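Local coordinates for periplasmic solute binding protein (Candidatus liberibacter asiaticus, PDB 4CL2) that binds manganese in the periplasm and, as a member of the solute-binding protein 9 (ZnuA-like) family, probably delivers metal ions to an ABC transporter, at the manganese (II) ion site. Numbering follows the deposited sequence.

The manganese (II) ion site. Residues 37, 104, 106, 172, 192-193, 247. With MN (manganese (II) ion), chain B.
One imidazole and two carboxylates hold the manganese (II) ion in the cleft between the two lobes, a clear case of a metal site in which a second shell sets ligands in place, here His106 and Glu172. His106 points its ring nitrogen NE2 at MN from 2.4 Å, its CG turned anti to the carbonyl carbon (chi1 -61°). Glu172 reaches in on an extended chain, CG anti to the backbone N (chi1 -166°), and binds through carboxylate oxygen OE2, 2.3 Å from MN. Asp247 adds its carboxylate OD1, 2.5 Å from MN. The other oxygens, Glu172 OE1 and Asp247 OD2, each lie 2.7 Å from MN; these longer contacts may reflect a loosely modelled shell rather than full two-oxygen binding. Glu172 OE2 and His106 NE2 subtend 91° at the metal. The ion is poorly ordered and partly occupied, and further ligands may be unseen.

Hydrogen bonds position His106 and Glu172. Asn104 OD1, a side-chain amide oxygen, accepts from His106 ND1 at 2.7 Å, close to the imidazole plane though above the amide's own, and this bond restrains the ring's rotation. The same oxygen takes the backbone N of His106 at 3.1 Å, in the carbonyl plane, which helps hold OD1 in place. With ND1 acting as donor, NE2 is left to face the metal. The backbone N of Asn193 donates to Glu172 OE2 at 2.8 Å from above the carboxylate plane, steadying the oxygen that binds manganese.

Around this core, Asp37 is poorly ordered and may add negative charge nearby. With His39, a ligand known for this protein, not bound here, the site binds manganese in what may be an incomplete shell, probably for handing on to a transporter.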
ATOM      1  N   ASP A  37      -7.574   9.852   2.724  1.00 32.90           N
ATOM      2  CA  ASP A  37      -7.776   8.419   2.911  1.00 37.07           C
ATOM      3  C   ASP A  37      -8.967   7.965   2.074  1.00 28.51           C
ATOM      4  O   ASP A  37      -9.958   8.648   2.028  1.00 29.55           O
ATOM      5  CB  ASP A  37      -8.056   8.115   4.388  1.00 52.73           C
ATOM      6  CG  ASP A  37      -7.943   6.639   4.687  1.00 60.53           C
ATOM      7  OD1 ASP A  37      -8.992   5.966   4.511  1.00 50.50           O
ATOM      8  OD2 ASP A  37      -6.810   6.161   5.021  1.00 66.04           O
ATOM      9  N   ASN A 104      -8.405  -7.555   2.906  1.00 17.95           N
ATOM     10  CA  ASN A 104      -7.504  -6.492   3.374  1.00 18.56           C
ATOM     11  C   ASN A 104      -6.881  -5.836   2.115  1.00 17.19           C
ATOM     12  O   ASN A 104      -6.369  -6.516   1.224  1.00 17.65           O
ATOM     13  CB  ASN A 104      -6.439  -7.132   4.257  1.00 18.49           C
ATOM     14  CG  ASN A 104      -5.522  -6.096   4.902  1.00 19.38           C
ATOM     15  OD1 ASN A 104      -4.927  -5.251   4.240  1.00 17.77           O
ATOM     16  ND2 ASN A 104      -5.389  -6.199   6.207  1.00 18.65           N
ATOM     17  N   HIS A 106      -4.216  -3.845   1.570  1.00 15.40           N
ATOM     18  CA  HIS A 106      -2.860  -3.314   1.630  1.00 13.58           C
ATOM     19  C   HIS A 106      -1.829  -4.191   0.882  1.00 14.73           C
ATOM     20  O   HIS A 106      -0.719  -4.394   1.368  1.00 13.78           O
ATOM     21  CB  HIS A 106      -2.385  -3.174   3.049  1.00 16.56           C
ATOM     22  CG  HIS A 106      -3.234  -2.235   3.856  1.00 16.12           C
ATOM     23  ND1 HIS A 106      -4.273  -2.684   4.654  1.00 18.44           N
ATOM     24  CD2 HIS A 106      -3.128  -0.899   4.077  1.00 21.85           C
ATOM     25  CE1 HIS A 106      -4.815  -1.646   5.293  1.00 20.92           C
ATOM     26  NE2 HIS A 106      -4.139  -0.560   4.956  1.00 21.74           N
ATOM     27  N   GLU A 172      -3.133  -0.453  12.537  1.00 18.34           N
ATOM     28  CA  GLU A 172      -3.920  -0.979  11.411  1.00 20.66           C
ATOM     29  C   GLU A 172      -3.289  -2.257  10.869  1.00 19.94           C
ATOM     30  O   GLU A 172      -2.077  -2.432  10.946  1.00 16.84           O
ATOM     31  CB  GLU A 172      -3.968   0.045  10.269  1.00 21.72           C
ATOM     32  CG  GLU A 172      -5.027  -0.281   9.223  1.00 21.33           C
ATOM     33  CD  GLU A 172      -4.934   0.596   7.979  1.00 25.10           C
ATOM     34  OE1 GLU A 172      -3.848   0.947   7.544  1.00 23.91           O
ATOM     35  OE2 GLU A 172      -5.927   0.883   7.372  1.00 27.21           O
ATOM     36  N   ILE A 192      -8.564  -2.244   9.126  1.00 30.12           N
ATOM     37  CA  ILE A 192      -8.607  -1.045   8.283  1.00 30.24           C
ATOM     38  C   ILE A 192      -8.974   0.213   9.117  1.00 34.38           C
ATOM     39  O   ILE A 192      -9.770   0.166  10.037  1.00 37.72           O
ATOM     40  CB  ILE A 192      -9.610  -1.231   7.104  1.00 39.01           C
ATOM     41  CG1 ILE A 192      -9.344  -2.572   6.397  1.00 38.38           C
ATOM     42  CG2 ILE A 192      -9.472  -0.103   6.079  1.00 45.44           C
ATOM     43  CD1 ILE A 192     -10.317  -2.915   5.274  1.00 43.27           C
ATOM     44  N   ASN A 193      -8.272   1.327   8.855  1.00 38.02           N
ATOM     45  CA  ASN A 193      -8.554   2.605   9.505  1.00 34.90           C
ATOM     46  C   ASN A 193      -9.965   3.082   9.083  1.00 48.12           C
ATOM     47  O   ASN A 193     -10.326   3.063   7.875  1.00 44.28           O
ATOM     48  CB  ASN A 193      -7.531   3.711   9.116  1.00 34.86           C
ATOM     49  CG  ASN A 193      -6.096   3.396   9.531  1.00 35.14           C
ATOM     50  OD1 ASN A 193      -5.840   2.825  10.580  1.00 27.95           O
ATOM     51  ND2 ASN A 193      -5.137   3.829   8.708  1.00 31.82           N
ATOM     52  N   ASP A 247      -0.340   3.944   4.084  1.00 16.07           N
ATOM     53  CA  ASP A 247      -1.646   4.160   3.432  1.00 15.75           C
ATOM     54  C   ASP A 247      -1.649   5.273   2.408  1.00 17.45           C
ATOM     55  O   ASP A 247      -2.612   5.401   1.670  1.00 17.41           O
ATOM     56  CB  ASP A 247      -2.707   4.455   4.476  1.00 16.87           C
ATOM     57  CG  ASP A 247      -3.155   3.202   5.225  1.00 21.21           C
ATOM     58  OD1 ASP A 247      -2.937   2.111   4.695  1.00 27.01           O
ATOM     59  OD2 ASP A 247      -3.677   3.378   6.346  1.00 24.56           O
TER
HETATM   60 MN    MN B1286      -5.294   1.524   5.278  0.50 44.99          MN